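Local coordinates for putative silent information regulator 2,Putative silent information regulator 2 (Leishmania infantum, PDB 5OL0), which probably acts as an NAD-dependent protein deacetylase that removes acetyl groups from lysine side chains and helps regulate gene expression, at residues Y61-K66 against A92-L97; I87-A92 against E164-E169; F102-V107 against K133-S138; H108-L113 against E288-L293. One frame throughout, in Å; residues are numbered along the deposited sequence.

Interaction 1 of 4, residues Y61-K66 against A92-L97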
loop_
_atom_site.group_PDB
_atom_site.type_symbol
_atom_site.label_atom_id
_atom_site.label_comp_id
_atom_site.label_asym_id
_atom_site.label_seq_id
_atom_site.Cartn_x
_atom_site.Cartn_y
_atom_site.Cartn_z
ATOM N N TYR A 61 -5.878 2.058 19.270
ATOM C CA TYR A 61 -4.905 1.555 20.290
ATOM C C TYR A 61 -5.560 1.133 21.649
ATOM O O TYR A 61 -5.225 0.063 22.248
ATOM C CB TYR A 61 -3.853 2.629 20.495
ATOM C CG TYR A 61 -2.803 2.340 21.517
ATOM C CD1 TYR A 61 -3.019 2.619 22.885
ATOM C CD2 TYR A 61 -1.560 1.847 21.125
ATOM C CE1 TYR A 61 -2.011 2.398 23.822
ATOM C CE2 TYR A 61 -0.562 1.612 22.043
ATOM C CZ TYR A 61 -0.787 1.895 23.384
ATOM O OH TYR A 61 0.220 1.642 24.271
ATOM N N ALA A 62 -6.494 1.978 22.107
ATOM C CA ALA A 62 -7.254 1.756 23.362
ATOM C C ALA A 62 -7.902 0.374 23.394
ATOM O O ALA A 62 -7.761 -0.378 24.353
ATOM C CB ALA A 62 -8.325 2.834 23.528
ATOM N N ASN A 63 -8.599 0.065 22.310
ATOM C CA ASN A 63 -9.184 -1.246 22.064
ATOM C C ASN A 63 -8.159 -2.396 22.230
ATOM O O ASN A 63 -8.342 -3.253 23.105
ATOM C CB ASN A 63 -9.791 -1.235 20.650
ATOM C CG ASN A 63 -10.713 -2.407 20.371
ATOM O OD1 ASN A 63 -10.712 -3.430 21.068
ATOM N ND2 ASN A 63 -11.507 -2.260 19.324
ATOM N N LEU A 64 -7.097 -2.394 21.409
ATOM C CA LEU A 64 -6.064 -3.473 21.365
ATOM C C LEU A 64 -5.537 -3.882 22.746
ATOM O O LEU A 64 -5.222 -5.057 22.984
ATOM C CB LEU A 64 -4.860 -3.056 20.478
ATOM C CG LEU A 64 -4.766 -3.398 18.971
ATOM C CD1 LEU A 64 -6.139 -3.413 18.331
ATOM C CD2 LEU A 64 -3.820 -2.454 18.208
ATOM N N GLY A 65 -5.420 -2.888 23.630
ATOM C CA GLY A 65 -4.998 -3.076 25.006
ATOM C C GLY A 65 -5.685 -4.216 25.725
ATOM O O GLY A 65 -5.010 -5.161 26.126
ATOM N N LYS A 66 -7.014 -4.166 25.864
ATOM C CA LYS A 66 -7.718 -5.203 26.654
ATOM C C LYS A 66 -7.379 -6.614 26.191
ATOM O O LYS A 66 -7.245 -7.523 27.015
ATOM C CB LYS A 66 -9.240 -5.004 26.680
ATOM C CG LYS A 66 -10.003 -5.502 25.461
ATOM C CD LYS A 66 -11.485 -5.148 25.509
ATOM C CE LYS A 66 -11.742 -3.652 25.581
ATOM N NZ LYS A 66 -10.909 -2.859 24.628
ATOM N N ALA A 92 -12.391 -3.540 13.043
ATOM C CA ALA A 92 -12.956 -3.119 11.776
ATOM C C ALA A 92 -13.932 -1.950 11.959
ATOM O O ALA A 92 -13.994 -1.048 11.150
ATOM C CB ALA A 92 -13.629 -4.281 11.098
ATOM N N ARG A 93 -14.710 -1.996 13.028
ATOM C CA ARG A 93 -15.650 -0.953 13.366
ATOM C C ARG A 93 -15.004 0.425 13.590
ATOM O O ARG A 93 -15.650 1.452 13.368
ATOM C CB ARG A 93 -16.340 -1.300 14.703
ATOM C CG ARG A 93 -17.641 -2.006 14.601
ATOM C CD ARG A 93 -18.371 -2.000 15.950
ATOM N NE ARG A 93 -17.777 -2.924 16.918
ATOM C CZ ARG A 93 -17.834 -4.272 16.851
ATOM N NH1 ARG A 93 -18.438 -4.916 15.843
ATOM N NH2 ARG A 93 -17.243 -5.007 17.793
ATOM N N GLU A 94 -13.775 0.436 14.100
ATOM C CA GLU A 94 -13.045 1.663 14.393
ATOM C C GLU A 94 -12.183 2.252 13.278
ATOM O O GLU A 94 -11.963 3.444 13.254
ATOM C CB GLU A 94 -12.226 1.459 15.679
ATOM C CG GLU A 94 -13.147 1.135 16.850
ATOM C CD GLU A 94 -12.457 1.259 18.181
ATOM O OE1 GLU A 94 -11.469 0.516 18.415
ATOM O OE2 GLU A 94 -12.910 2.106 18.990
ATOM N N LEU A 95 -11.727 1.437 12.341
ATOM C CA LEU A 95 -10.823 1.918 11.305
ATOM C C LEU A 95 -11.498 2.703 10.217
ATOM O O LEU A 95 -10.826 3.477 9.572
ATOM C CB LEU A 95 -10.072 0.775 10.691
ATOM C CG LEU A 95 -8.960 0.201 11.574
ATOM C CD1 LEU A 95 -8.678 -1.207 11.098
ATOM C CD2 LEU A 95 -7.694 1.029 11.514
ATOM N N ASN A 96 -12.797 2.459 9.980
ATOM C CA ASN A 96 -13.590 3.227 9.007
ATOM C C ASN A 96 -13.078 3.100 7.576
ATOM O O ASN A 96 -13.059 4.057 6.846
ATOM C CB ASN A 96 -13.665 4.721 9.447
ATOM C CG ASN A 96 -14.888 4.996 10.261
ATOM O OD1 ASN A 96 -15.962 4.475 9.958
ATOM N ND2 ASN A 96 -14.737 5.803 11.313
ATOM N N LEU A 97 -12.619 1.905 7.209
ATOM C CA LEU A 97 -11.974 1.694 5.920
ATOM C C LEU A 97 -12.949 1.397 4.792
ATOM O O LEU A 97 -12.517 1.118 3.686
ATOM C CB LEU A 97 -10.948 0.547 6.025
ATOM C CG LEU A 97 -9.785 0.963 6.933
ATOM C CD1 LEU A 97 -8.834 -0.201 7.181
ATOM C CD2 LEU A 97 -9.032 2.122 6.374
#
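The helical segment 61-66 passes the last turns of helix 85-95 at some distance, with Asn-63 and Glu-94 closest in backbone terms at 9.1 Å from CA to CA. That gap is spanned by two polar side chains. Asn-63 ND2 donates to Glu-94 OE1 over 2.9 Å, and the bond is fairly straight at 158° at the hydrogen. The carboxylate oxygen lies close to the plane of the asparagine amide, yet the amide nitrogen reaches it from well above the carboxylate plane, 52° out of it. Glu-94 gets there by an extended chain beyond CG, while Asn-63 swings CG opposite its own backbone N (chi1 -166°). The stronger partner of ND2 is Ser-90 OG, on the same helix one turn before Glu-94. Within its own helix, Lys-66 NZ folds back to Asn-63 O at 3.0 Å, arriving in the carbonyl plane on a lone pair. Both helices belong to the helical part of the small domain of the sirtuin fold, away from the NAD and zinc sites. ND2 is held by two residues of one helix, Ser-90 and Glu-94, which should restrict the rotation of the Asn-63 amide, and the glutamate charge would be expected to strengthen the polarity of the amide N-H.

Interaction 2 of 4, residues I87-A92 against E164-E169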
loop_
_atom_site.group_PDB
_atom_site.type_symbol
_atom_site.label_atom_id
_atom_site.label_comp_id
_atom_site.label_asym_id
_atom_site.label_seq_id
_atom_site.Cartn_x
_atom_site.Cartn_y
_atom_site.Cartn_z
ATOM N N ILE A 87 -12.558 -9.829 17.980
ATOM C CA ILE A 87 -11.385 -8.950 18.032
ATOM C C ILE A 87 -11.184 -8.199 16.706
ATOM O O ILE A 87 -11.034 -6.981 16.682
ATOM C CB ILE A 87 -10.082 -9.706 18.396
ATOM C CG1 ILE A 87 -10.165 -10.224 19.841
ATOM C CG2 ILE A 87 -8.854 -8.798 18.229
ATOM C CD1 ILE A 87 -9.181 -11.325 20.198
ATOM N N PHE A 88 -11.155 -8.910 15.593
ATOM C CA PHE A 88 -10.975 -8.170 14.338
ATOM C C PHE A 88 -12.235 -7.314 14.079
ATOM O O PHE A 88 -12.116 -6.204 13.651
ATOM C CB PHE A 88 -10.658 -9.060 13.174
ATOM C CG PHE A 88 -10.903 -8.397 11.854
ATOM C CD1 PHE A 88 -9.955 -7.556 11.314
ATOM C CD2 PHE A 88 -12.112 -8.596 11.183
ATOM C CE1 PHE A 88 -10.195 -6.933 10.105
ATOM C CE2 PHE A 88 -12.371 -7.969 9.978
ATOM C CZ PHE A 88 -11.409 -7.132 9.448
ATOM N N TYR A 89 -13.426 -7.829 14.352
ATOM C CA TYR A 89 -14.626 -7.052 14.074
ATOM C C TYR A 89 -14.660 -5.771 14.870
ATOM O O TYR A 89 -15.183 -4.766 14.399
ATOM C CB TYR A 89 -15.891 -7.864 14.321
ATOM C CG TYR A 89 -16.343 -8.518 13.059
ATOM C CD1 TYR A 89 -15.600 -9.547 12.478
ATOM C CD2 TYR A 89 -17.470 -8.077 12.407
ATOM C CE1 TYR A 89 -16.001 -10.138 11.293
ATOM C CE2 TYR A 89 -17.881 -8.665 11.231
ATOM C CZ TYR A 89 -17.155 -9.695 10.675
ATOM O OH TYR A 89 -17.583 -10.229 9.486
ATOM N N SER A 90 -14.118 -5.819 16.091
ATOM C CA SER A 90 -13.999 -4.647 16.922
ATOM C C SER A 90 -13.033 -3.642 16.337
ATOM O O SER A 90 -13.292 -2.444 16.355
ATOM C CB SER A 90 -13.612 -5.052 18.327
ATOM O OG SER A 90 -13.485 -3.923 19.132
ATOM N N ILE A 91 -11.927 -4.111 15.779
ATOM C CA ILE A 91 -11.020 -3.221 15.062
ATOM C C ILE A 91 -11.636 -2.699 13.761
ATOM O O ILE A 91 -11.486 -1.500 13.459
ATOM C CB ILE A 91 -9.665 -3.907 14.830
ATOM C CG1 ILE A 91 -8.870 -3.842 16.129
ATOM C CG2 ILE A 91 -8.852 -3.311 13.693
ATOM C CD1 ILE A 91 -9.097 -5.045 17.008
ATOM N N ALA A 92 -12.391 -3.540 13.043
ATOM C CA ALA A 92 -12.956 -3.119 11.776
ATOM C C ALA A 92 -13.932 -1.950 11.959
ATOM O O ALA A 92 -13.994 -1.048 11.150
ATOM C CB ALA A 92 -13.629 -4.281 11.098
ATOM N N GLU A 164 -22.413 -4.709 1.894
ATOM C CA GLU A 164 -23.358 -3.829 2.585
ATOM C C GLU A 164 -23.917 -4.535 3.819
ATOM O O GLU A 164 -23.975 -3.951 4.855
ATOM C CB GLU A 164 -24.454 -3.444 1.563
ATOM C CG GLU A 164 -25.549 -2.519 2.048
ATOM C CD GLU A 164 -26.073 -1.585 0.939
ATOM O OE1 GLU A 164 -26.250 -2.000 -0.245
ATOM O OE2 GLU A 164 -26.250 -0.385 1.247
ATOM N N GLN A 165 -24.279 -5.814 3.695
ATOM C CA GLN A 165 -24.674 -6.611 4.835
ATOM C C GLN A 165 -23.552 -6.721 5.851
ATOM O O GLN A 165 -23.787 -6.548 7.054
ATOM C CB GLN A 165 -25.160 -7.989 4.428
ATOM C CG GLN A 165 -25.634 -8.725 5.635
ATOM C CD GLN A 165 -26.098 -10.107 5.395
ATOM O OE1 GLN A 165 -26.300 -10.573 4.255
ATOM N NE2 GLN A 165 -26.301 -10.796 6.496
ATOM N N ASN A 166 -22.331 -6.976 5.365
ATOM C CA ASN A 166 -21.187 -7.119 6.255
ATOM C C ASN A 166 -20.906 -5.824 7.024
ATOM O O ASN A 166 -20.596 -5.860 8.178
ATOM C CB ASN A 166 -19.948 -7.589 5.481
ATOM C CG ASN A 166 -18.754 -7.848 6.382
ATOM O OD1 ASN A 166 -18.844 -8.477 7.470
ATOM N ND2 ASN A 166 -17.644 -7.344 5.963
ATOM N N TYR A 167 -21.045 -4.696 6.359
ATOM C CA TYR A 167 -20.893 -3.376 6.942
ATOM C C TYR A 167 -21.947 -3.140 8.041
ATOM O O TYR A 167 -21.618 -2.740 9.139
ATOM C CB TYR A 167 -21.000 -2.301 5.830
ATOM C CG TYR A 167 -21.265 -0.900 6.383
ATOM C CD1 TYR A 167 -20.232 -0.118 6.862
ATOM C CD2 TYR A 167 -22.551 -0.422 6.484
ATOM C CE1 TYR A 167 -20.479 1.124 7.428
ATOM C CE2 TYR A 167 -22.813 0.817 7.038
ATOM C CZ TYR A 167 -21.775 1.596 7.488
ATOM O OH TYR A 167 -22.067 2.821 8.064
ATOM N N LEU A 168 -23.199 -3.434 7.732
ATOM C CA LEU A 168 -24.282 -3.180 8.671
ATOM C C LEU A 168 -24.146 -4.085 9.903
ATOM O O LEU A 168 -24.306 -3.627 11.049
ATOM C CB LEU A 168 -25.636 -3.403 7.993
ATOM C CG LEU A 168 -26.014 -2.288 7.013
ATOM C CD1 LEU A 168 -27.313 -2.597 6.342
ATOM C CD2 LEU A 168 -26.087 -0.963 7.734
ATOM N N GLU A 169 -23.796 -5.342 9.665
ATOM C CA GLU A 169 -23.562 -6.274 10.773
ATOM C C GLU A 169 -22.367 -5.870 11.635
ATOM O O GLU A 169 -22.476 -5.729 12.863
ATOM C CB GLU A 169 -23.459 -7.693 10.255
ATOM C CG GLU A 169 -24.826 -8.282 9.986
ATOM C CD GLU A 169 -24.778 -9.625 9.289
ATOM O OE1 GLU A 169 -23.690 -10.164 8.992
ATOM O OE2 GLU A 169 -25.853 -10.141 9.008
#
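Tyr-89 of helix 85-95 brings its hydroxyl beside Asn-166 of helix 163-171, joining the helical part of the sirtuin small domain to the zinc-binding part, which carries the four-cysteine zinc site. The close part is a single approach: Tyr-89 OH lies 3.0 Å from Asn-166 OD1, with ring and amide planes 78° apart. This is a close contact between two oxygens whose hydrogen bonds go to other residues. The hydroxyl bonds to the backbone oxygen of Val-185 in strand 185-187, and Asn-166 OD1 pairs with Ser-176 OG, so the two oxygens lie side by side in a buried polar cluster. Asn-166 reaches it because CG lies opposite the backbone N (chi1 -176°), carrying OD1 off the helix. The bound zinc ion is about 12 Å from the tyrosine side chain. Packing thins out rapidly to one side, where the side chain of Glu-169 comes no nearer than 5.7 Å to segment 87-92. There the partly exposed Glu-169 bonds through OE1 to the same Ser-176 OG. Its OE2 accepts from Gln-165 NE2 at 2.6 Å and 163°, lying in the glutamine amide plane but met from above the carboxylate plane.

Interaction 3 of 4, residues F102-V107 against K133-S138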
loop_
_atom_site.group_PDB
_atom_site.type_symbol
_atom_site.label_atom_id
_atom_site.label_comp_id
_atom_site.label_asym_id
_atom_site.label_seq_id
_atom_site.Cartn_x
_atom_site.Cartn_y
_atom_site.Cartn_z
ATOM N N PHE A 102 -12.625 7.881 3.806
ATOM C CA PHE A 102 -11.386 8.590 3.585
ATOM C C PHE A 102 -11.269 9.021 2.105
ATOM O O PHE A 102 -11.864 8.432 1.179
ATOM C CB PHE A 102 -10.190 7.703 4.005
ATOM C CG PHE A 102 -10.152 7.402 5.461
ATOM C CD1 PHE A 102 -9.999 8.424 6.372
ATOM C CD2 PHE A 102 -10.304 6.138 5.917
ATOM C CE1 PHE A 102 -9.937 8.173 7.702
ATOM C CE2 PHE A 102 -10.305 5.878 7.271
ATOM C CZ PHE A 102 -10.089 6.884 8.161
ATOM N N GLN A 103 -10.484 10.051 1.894
ATOM C CA GLN A 103 -10.246 10.548 0.552
ATOM C C GLN A 103 -8.760 10.426 0.151
ATOM O O GLN A 103 -7.895 10.495 0.988
ATOM C CB GLN A 103 -10.583 12.030 0.528
ATOM C CG GLN A 103 -11.997 12.425 0.937
ATOM C CD GLN A 103 -12.106 13.950 0.950
ATOM O OE1 GLN A 103 -12.683 14.524 0.047
ATOM N NE2 GLN A 103 -11.471 14.614 1.933
ATOM N N PRO A 104 -8.484 10.365 -1.137
ATOM C CA PRO A 104 -7.099 10.231 -1.564
ATOM C C PRO A 104 -6.235 11.394 -1.214
ATOM O O PRO A 104 -6.697 12.508 -1.194
ATOM C CB PRO A 104 -7.181 10.120 -3.086
ATOM C CG PRO A 104 -8.595 9.872 -3.411
ATOM C CD PRO A 104 -9.443 10.242 -2.252
ATOM N N THR A 105 -4.967 11.096 -0.987
ATOM C CA THR A 105 -3.920 12.056 -0.687
ATOM C C THR A 105 -3.208 12.518 -1.976
ATOM O O THR A 105 -3.476 12.019 -3.074
ATOM C CB THR A 105 -2.871 11.507 0.296
ATOM O OG1 THR A 105 -1.988 10.588 -0.370
ATOM C CG2 THR A 105 -3.499 10.874 1.560
ATOM N N ALA A 106 -2.304 13.473 -1.816
ATOM C CA ALA A 106 -1.427 13.916 -2.884
ATOM C C ALA A 106 -0.639 12.744 -3.508
ATOM O O ALA A 106 -0.557 12.630 -4.723
ATOM C CB ALA A 106 -0.487 14.990 -2.353
ATOM N N VAL A 107 -0.138 11.819 -2.697
ATOM C CA VAL A 107 0.537 10.633 -3.258
ATOM C C VAL A 107 -0.417 9.874 -4.212
ATOM O O VAL A 107 -0.035 9.476 -5.311
ATOM C CB VAL A 107 0.998 9.696 -2.113
ATOM C CG1 VAL A 107 1.341 8.310 -2.629
ATOM C CG2 VAL A 107 2.195 10.282 -1.358
ATOM N N LYS A 133 -7.600 3.267 -5.850
ATOM C CA LYS A 133 -8.845 3.103 -6.614
ATOM C C LYS A 133 -9.692 4.375 -6.516
ATOM O O LYS A 133 -10.226 4.863 -7.515
ATOM C CB LYS A 133 -9.640 1.901 -6.078
ATOM C CG LYS A 133 -10.884 1.558 -6.885
ATOM C CD LYS A 133 -11.410 0.179 -6.488
ATOM C CE LYS A 133 -12.536 -0.262 -7.414
ATOM N NZ LYS A 133 -13.890 -0.209 -6.792
ATOM N N ALA A 134 -9.733 4.990 -5.351
ATOM C CA ALA A 134 -10.512 6.235 -5.191
ATOM C C ALA A 134 -9.925 7.366 -6.002
ATOM O O ALA A 134 -10.648 8.218 -6.475
ATOM C CB ALA A 134 -10.586 6.627 -3.706
ATOM N N ALA A 135 -8.606 7.362 -6.206
ATOM C CA ALA A 135 -7.942 8.361 -7.036
ATOM C C ALA A 135 -8.058 8.082 -8.556
ATOM O O ALA A 135 -7.516 8.852 -9.312
ATOM C CB ALA A 135 -6.458 8.489 -6.642
ATOM N N GLY A 136 -8.639 6.962 -8.969
ATOM C CA GLY A 136 -8.854 6.592 -10.397
ATOM C C GLY A 136 -7.731 5.792 -11.010
ATOM O O GLY A 136 -7.558 5.732 -12.235
ATOM N N VAL A 137 -6.946 5.114 -10.198
ATOM C CA VAL A 137 -5.927 4.257 -10.794
ATOM C C VAL A 137 -6.687 3.101 -11.372
ATOM O O VAL A 137 -7.534 2.501 -10.684
ATOM C CB VAL A 137 -4.919 3.779 -9.741
ATOM C CG1 VAL A 137 -3.868 2.889 -10.406
ATOM C CG2 VAL A 137 -4.284 5.015 -9.117
ATOM N N SER A 138 -6.417 2.763 -12.622
ATOM C CA SER A 138 -7.304 1.839 -13.322
ATOM C C SER A 138 -7.110 0.366 -12.834
ATOM O O SER A 138 -6.042 0.004 -12.292
ATOM C CB SER A 138 -7.076 1.902 -14.814
ATOM O OG SER A 138 -5.927 1.151 -15.135
#
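The pyrrolidine ring of Pro-104 meets two successive alanines, Ala-134 and Ala-135, at the C-terminal end of their helix, and both methyls lie on the same side of the ring. Ala-134 CB stands well off the ring plane, outside the CG-CD edge, while Ala-135 CB lies out beyond the CB-CG edge. Three ring atoms share the work: CG sits 3.8 Å from Ala-134 CB, CD passes a little farther from the same methyl, and CB lies 4.0 Å from Ala-135 CB. The CG atom also approaches the peptide nitrogen Ala-135 N, at 3.8 Å, so the ring straddles the two residues. The backbones come correspondingly close, with 5.8 Å between the CA atoms of Pro-104 and Ala-135.

Both chains change course here. Thr-105 is the N-cap of helix 106-116, its side chain accepting a weak bond from Val-107 N, which also bonds to Gln-287 OE1; Thr-105 OG1 also pairs with Ala-44 O. On the other side Gly-136, with positive phi, closes the helix in a Schellman motif, including the bond from Gly-136 N to Lys-133 O at 3.0 Å. Ala-135 O is bonded by Arg-112 NH2 of helix 106-116.

The Ala-134 side chain is about 8 Å from that of Asp-129, which probably binds NAD. No hydrogen bond crosses between the segments; ring and methyls meet by van der Waals packing, consistent with the close backbone approach.

Interaction 4 of 4, residues H108-L113 against E288-L293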
loop_
_atom_site.group_PDB
_atom_site.type_symbol
_atom_site.label_atom_id
_atom_site.label_comp_id
_atom_site.label_asym_id
_atom_site.label_seq_id
_atom_site.Cartn_x
_atom_site.Cartn_y
_atom_site.Cartn_z
ATOM N N HIS A 108 -1.627 9.610 -3.743
ATOM C CA HIS A 108 -2.592 8.848 -4.520
ATOM C C HIS A 108 -2.968 9.496 -5.894
ATOM O O HIS A 108 -3.067 8.824 -6.993
ATOM C CB HIS A 108 -3.840 8.548 -3.673
ATOM C CG HIS A 108 -3.571 7.787 -2.402
ATOM N ND1 HIS A 108 -3.401 6.419 -2.376
ATOM C CD2 HIS A 108 -3.463 8.194 -1.117
ATOM C CE1 HIS A 108 -3.188 6.029 -1.133
ATOM N NE2 HIS A 108 -3.233 7.078 -0.349
ATOM N N HIS A 109 -3.227 10.791 -5.832
ATOM C CA HIS A 109 -3.483 11.577 -7.029
ATOM C C HIS A 109 -2.243 11.581 -7.936
ATOM O O HIS A 109 -2.382 11.522 -9.131
ATOM C CB HIS A 109 -3.869 13.017 -6.656
ATOM C CG HIS A 109 -5.226 13.121 -6.039
ATOM N ND1 HIS A 109 -6.348 12.639 -6.665
ATOM C CD2 HIS A 109 -5.636 13.632 -4.858
ATOM C CE1 HIS A 109 -7.394 12.863 -5.899
ATOM N NE2 HIS A 109 -6.996 13.494 -4.816
ATOM N N PHE A 110 -1.056 11.685 -7.358
ATOM C CA PHE A 110 0.162 11.638 -8.160
ATOM C C PHE A 110 0.254 10.362 -8.996
ATOM O O PHE A 110 0.651 10.389 -10.132
ATOM C CB PHE A 110 1.407 11.819 -7.277
ATOM C CG PHE A 110 2.701 11.805 -8.038
ATOM C CD1 PHE A 110 3.030 12.855 -8.878
ATOM C CD2 PHE A 110 3.618 10.767 -7.893
ATOM C CE1 PHE A 110 4.208 12.868 -9.600
ATOM C CE2 PHE A 110 4.837 10.789 -8.580
ATOM C CZ PHE A 110 5.124 11.832 -9.462
ATOM N N ILE A 111 -0.050 9.232 -8.382
ATOM C CA ILE A 111 0.033 8.010 -9.093
ATOM C C ILE A 111 -0.965 8.003 -10.278
ATOM O O ILE A 111 -0.700 7.453 -11.347
ATOM C CB ILE A 111 -0.214 6.802 -8.088
ATOM C CG1 ILE A 111 0.871 6.743 -7.027
ATOM C CG2 ILE A 111 -0.270 5.519 -8.865
ATOM C CD1 ILE A 111 0.587 5.769 -5.890
ATOM N N ARG A 112 -2.166 8.501 -10.030
ATOM C CA ARG A 112 -3.087 8.693 -11.082
ATOM C C ARG A 112 -2.470 9.544 -12.196
ATOM O O ARG A 112 -2.641 9.222 -13.395
ATOM C CB ARG A 112 -4.347 9.329 -10.551
ATOM C CG ARG A 112 -5.311 9.908 -11.584
ATOM C CD ARG A 112 -5.827 8.834 -12.473
ATOM N NE ARG A 112 -6.754 9.328 -13.498
ATOM C CZ ARG A 112 -8.027 9.760 -13.297
ATOM N NH1 ARG A 112 -8.764 10.124 -14.343
ATOM N NH2 ARG A 112 -8.583 9.859 -12.087
ATOM N N LEU A 113 -1.821 10.640 -11.846
ATOM C CA LEU A 113 -1.134 11.423 -12.892
ATOM C C LEU A 113 -0.094 10.617 -13.642
ATOM O O LEU A 113 -0.015 10.758 -14.857
ATOM C CB LEU A 113 -0.477 12.649 -12.333
ATOM C CG LEU A 113 -1.432 13.645 -11.685
ATOM C CD1 LEU A 113 -0.584 14.847 -11.263
ATOM C CD2 LEU A 113 -2.621 14.049 -12.553
ATOM N N GLU A 288 4.631 15.974 0.831
ATOM C CA GLU A 288 5.434 17.095 0.372
ATOM C C GLU A 288 6.426 16.682 -0.705
ATOM O O GLU A 288 6.624 17.383 -1.634
ATOM C CB GLU A 288 6.280 17.714 1.491
ATOM C CG GLU A 288 5.552 18.629 2.455
ATOM C CD GLU A 288 6.462 19.046 3.619
ATOM O OE1 GLU A 288 7.653 19.355 3.347
ATOM O OE2 GLU A 288 5.987 19.057 4.795
ATOM N N ASN A 289 7.081 15.559 -0.544
ATOM C CA ASN A 289 8.045 15.113 -1.529
ATOM C C ASN A 289 7.417 14.833 -2.872
ATOM O O ASN A 289 8.012 15.168 -3.890
ATOM C CB ASN A 289 8.814 13.894 -1.046
ATOM C CG ASN A 289 9.777 14.240 0.089
ATOM O OD1 ASN A 289 10.344 15.302 0.092
ATOM N ND2 ASN A 289 9.945 13.343 1.038
ATOM N N VAL A 290 6.202 14.298 -2.880
ATOM C CA VAL A 290 5.529 14.017 -4.151
ATOM C C VAL A 290 5.154 15.323 -4.815
ATOM O O VAL A 290 5.232 15.426 -6.023
ATOM C CB VAL A 290 4.340 13.095 -3.921
ATOM C CG1 VAL A 290 3.347 13.123 -5.009
ATOM C CG2 VAL A 290 4.845 11.664 -3.728
ATOM N N VAL A 291 4.750 16.299 -4.027
ATOM C CA VAL A 291 4.348 17.607 -4.583
ATOM C C VAL A 291 5.582 18.229 -5.265
ATOM O O VAL A 291 5.517 18.644 -6.456
ATOM C CB VAL A 291 3.732 18.509 -3.518
ATOM C CG1 VAL A 291 3.714 19.982 -3.949
ATOM C CG2 VAL A 291 2.321 18.014 -3.165
ATOM N N THR A 292 6.717 18.197 -4.564
ATOM C CA THR A 292 7.964 18.702 -5.162
ATOM C C THR A 292 8.334 17.961 -6.422
ATOM O O THR A 292 8.690 18.579 -7.387
ATOM C CB THR A 292 9.092 18.607 -4.179
ATOM O OG1 THR A 292 8.690 19.281 -3.019
ATOM C CG2 THR A 292 10.426 19.239 -4.711
ATOM N N LEU A 293 8.287 16.630 -6.392
ATOM C CA LEU A 293 8.535 15.830 -7.588
ATOM C C LEU A 293 7.661 16.208 -8.757
ATOM O O LEU A 293 8.129 16.368 -9.931
ATOM C CB LEU A 293 8.456 14.325 -7.272
ATOM C CG LEU A 293 8.683 13.337 -8.382
ATOM C CD1 LEU A 293 10.021 13.573 -9.079
ATOM C CD2 LEU A 293 8.612 11.928 -7.780
#
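Segments 108-113 and 288-293, on helices 106-116 and 286-296, are nearest at Phe-110 and Val-290, 7.1 Å between CA atoms. Phe-110 is the side chain that fills the interface, and it is met by Val-290 near its root and by Leu-293 at its far end. The Val-290 CG1 methyl presses against the base of the phenylalanine, 3.3 Å from Phe-110 CB and 3.4 Å from Phe-110 CG, which makes this the tight spot of the contact. One turn further on, Leu-293 CD2 reaches Phe-110 CZ at 3.9 Å and CE2 at 4.0 Å, the two side chains crossing at about a right angle. Phe-110 extends into this position with CG opposite the backbone N (chi1 -179°), and Val-290 directs CG1 likewise (chi1 160°) so that the methyl leads toward the partner helix.

All three side chains are buried. Leu-297 also touches Phe-110, while Leu-24 and Ala-25 of helix 21-30 touch Leu-293. On helix 286-296 itself, Glu-288 O accepts from both Thr-292 N and Thr-292 OG1, which approach from opposite faces of its plane; the OG1 bond is 3.1 Å.

The Val-290 side chain lies about 5 Å from that of Cys-286, which probably contributes to NAD binding at the start of this helix. The pair belongs to the helices packed against the parallel sheet of the Rossmann-type large domain of sirtuins.

Interactions 1 and 2 both use helix 85-95 and share Ala-92; their centres are 11 Å apart, and Asn-63 ND2 joins them through Ser-90 OG. Both rest on polar groups, yet interaction 1 is only partly buried whereas the touching residues of interaction 2 are buried. Interactions 3 and 4 likewise share helix 106-116, capped in one and packed in the other, and meet where Arg-112 reaches Ala-135 O; both are apolar and largely buried, although Ala-134 in interaction 3 is exposed. Interactions 2 and 4 stand on opposite sides of the chain's centre. Phe-102 touches Leu-95 O and Asn-96 O, so segments 102-107 and 92-97 meet although their contacts lie 24 Å apart between centres.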